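Local coordinates for protein member of s1p family of ribosomal proteins (Pyrococcus furiosus, PDB 5YH1) that binds manganese in its DHH domain and is probably an exonuclease acting on nucleic acids, at residues I58-H63 / L132-D137. Residues are numbered along the deposited sequence; the frame is centred on the assembly and turned at random.
Sequences IILRHH and LVVIVD. With MN (manganese (II) ion), chain F.
Leu-132 O accepts the backbone N-H of Ile-59 (N to O 3.0 Å), the first of five hydrogen bonds that join 58-63 and 132-136 as neighbouring parallel strands, their N-to-C directions 14° apart. On the face shared with Ile-58, Leu-132 packs against helix 32-53. Val-133 lies on the other face, its CG2 4.3 Å from CD1 of Ile-59. Val-134 grips the partner strand twice, its N donating to Ile-59 O and its O receiving Arg-61 N. Strand 132-136 is the middle one of the five-stranded parallel sheet of the DHH domain, with 58-63 beside it; the metal ligands Asp-137 and His-163 lie just past the C-terminal ends of 132-136 and 158-161. Ile-135 sets CD1 3.9 Å from CB of Arg-61, whose chain bends at chi2 (-97°), turning CD aside; farther out, NE forms a salt bridge with Asp-115. Val-136 extends CG2 to within 4.0 Å of Leu-60 CD2, both side chains packing against helix 66-86, while its O accepts His-63 N. Asp-137 binds manganese through OD1 at 2.3 Å, alongside Asp-67, His-163 and Asp-229; its OD2 lies 3.3 Å from His-63 CB, with carboxylate and imidazole planes turned 65° apart.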
loop_
_atom_site.group_PDB
_atom_site.type_symbol
_atom_site.label_atom_id
_atom_site.label_comp_id
_atom_site.label_asym_id
_atom_site.label_seq_id
_atom_site.Cartn_x
_atom_site.Cartn_y
_atom_site.Cartn_z
ATOM N N ILE A 58 -0.653 23.959 8.720
ATOM C CA ILE A 58 0.325 23.978 7.655
ATOM C C ILE A 58 0.586 22.547 7.207
ATOM O O ILE A 58 0.787 21.659 8.036
ATOM C CB ILE A 58 1.638 24.620 8.141
ATOM C CG1 ILE A 58 1.409 26.099 8.453
ATOM C CG2 ILE A 58 2.755 24.443 7.113
ATOM C CD1 ILE A 58 2.608 26.778 9.090
ATOM N N ILE A 59 0.567 22.333 5.896
ATOM C CA ILE A 59 1.053 21.093 5.304
ATOM C C ILE A 59 2.353 21.405 4.589
ATOM O O ILE A 59 2.388 22.266 3.705
ATOM C CB ILE A 59 0.116 20.525 4.228
ATOM C CG1 ILE A 59 -1.290 20.367 4.754
ATOM C CG2 ILE A 59 0.633 19.173 3.742
ATOM C CD1 ILE A 59 -2.252 20.000 3.643
ATOM N N LEU A 60 3.406 20.690 4.965
ATOM C CA LEU A 60 4.696 20.797 4.294
ATOM C C LEU A 60 4.991 19.505 3.531
ATOM O O LEU A 60 5.174 18.447 4.128
ATOM C CB LEU A 60 5.799 21.121 5.307
ATOM C CG LEU A 60 7.110 21.660 4.731
ATOM C CD1 LEU A 60 7.935 22.332 5.804
ATOM C CD2 LEU A 60 7.933 20.563 4.073
ATOM N N ARG A 61 5.023 19.608 2.207
ATOM C CA ARG A 61 5.402 18.510 1.318
ATOM C C ARG A 61 6.831 18.714 0.865
ATOM O O ARG A 61 7.196 19.828 0.475
ATOM C CB ARG A 61 4.524 18.509 0.073
ATOM C CG ARG A 61 3.152 17.911 0.270
ATOM C CD ARG A 61 3.146 16.468 -0.181
ATOM N NE ARG A 61 1.926 15.782 0.223
ATOM C CZ ARG A 61 1.837 14.467 0.393
ATOM N NH1 ARG A 61 2.892 13.687 0.186
ATOM N NH2 ARG A 61 0.688 13.929 0.759
ATOM N N HIS A 62 7.629 17.647 0.892
ATOM C CA HIS A 62 8.996 17.696 0.394
ATOM C C HIS A 62 9.400 16.420 -0.322
ATOM O O HIS A 62 8.946 15.327 0.020
ATOM C CB HIS A 62 9.987 17.995 1.531
ATOM C CG HIS A 62 10.096 16.906 2.553
ATOM N ND1 HIS A 62 10.838 15.764 2.345
ATOM C CD2 HIS A 62 9.566 16.789 3.792
ATOM C CE1 HIS A 62 10.756 14.987 3.408
ATOM N NE2 HIS A 62 9.994 15.587 4.301
ATOM N N HIS A 63 10.276 16.563 -1.304
ATOM C CA HIS A 63 10.853 15.416 -1.982
ATOM C C HIS A 63 11.590 14.523 -0.975
ATOM O O HIS A 63 12.173 15.023 -0.010
ATOM C CB HIS A 63 11.793 15.877 -3.087
ATOM C CG HIS A 63 12.260 14.772 -3.971
ATOM N ND1 HIS A 63 13.580 14.384 -4.041
ATOM C CD2 HIS A 63 11.580 13.950 -4.799
ATOM C CE1 HIS A 63 13.695 13.372 -4.884
ATOM N NE2 HIS A 63 12.495 13.094 -5.362
ATOM N N LEU A 132 -2.185 26.448 4.957
ATOM C CA LEU A 132 -1.158 26.944 4.067
ATOM C C LEU A 132 -0.368 25.716 3.630
ATOM O O LEU A 132 0.036 24.898 4.465
ATOM C CB LEU A 132 -0.233 27.922 4.804
ATOM C CG LEU A 132 0.982 28.466 4.047
ATOM C CD1 LEU A 132 0.524 29.409 2.952
ATOM C CD2 LEU A 132 1.941 29.173 4.997
ATOM N N VAL A 133 -0.161 25.593 2.325
ATOM C CA VAL A 133 0.622 24.510 1.754
ATOM C C VAL A 133 2.013 25.025 1.359
ATOM O O VAL A 133 2.133 26.014 0.611
ATOM C CB VAL A 133 -0.096 23.908 0.531
ATOM C CG1 VAL A 133 0.768 22.855 -0.145
ATOM C CG2 VAL A 133 -1.433 23.299 0.952
ATOM N N VAL A 134 3.045 24.362 1.887
ATOM C CA VAL A 134 4.446 24.677 1.589
ATOM C C VAL A 134 5.069 23.461 0.928
ATOM O O VAL A 134 5.109 22.384 1.536
ATOM C CB VAL A 134 5.249 25.014 2.865
ATOM C CG1 VAL A 134 6.679 25.409 2.516
ATOM C CG2 VAL A 134 4.568 26.121 3.664
ATOM N N ILE A 135 5.525 23.626 -0.316
ATOM C CA ILE A 135 6.140 22.546 -1.081
ATOM C C ILE A 135 7.621 22.855 -1.224
ATOM O O ILE A 135 7.981 23.982 -1.589
ATOM C CB ILE A 135 5.592 22.425 -2.510
ATOM C CG1 ILE A 135 4.091 22.681 -2.563
ATOM C CG2 ILE A 135 5.956 21.058 -3.093
ATOM C CD1 ILE A 135 3.263 21.605 -1.893
ATOM N N VAL A 136 8.464 21.852 -0.982
ATOM C CA VAL A 136 9.907 22.065 -0.835
ATOM C C VAL A 136 10.682 20.993 -1.586
ATOM O O VAL A 136 10.388 19.795 -1.461
ATOM C CB VAL A 136 10.303 22.029 0.649
ATOM C CG1 VAL A 136 11.799 22.248 0.825
ATOM C CG2 VAL A 136 9.506 23.063 1.431
ATOM N N ASP A 137 11.674 21.433 -2.357
ATOM C CA ASP A 137 12.457 20.573 -3.259
ATOM C C ASP A 137 11.626 19.930 -4.381
ATOM O O ASP A 137 12.112 19.097 -5.148
ATOM C CB ASP A 137 13.247 19.517 -2.472
ATOM C CG ASP A 137 14.389 18.928 -3.282
ATOM O OD1 ASP A 137 15.103 19.706 -3.967
ATOM O OD2 ASP A 137 14.558 17.691 -3.260
HETATM MN MN MN F . 17.299 19.011 -4.178
HETATM O O HOH W 1 16.911 16.945 -3.647
HETATM O O HOH W 2 17.385 18.065 -6.191
#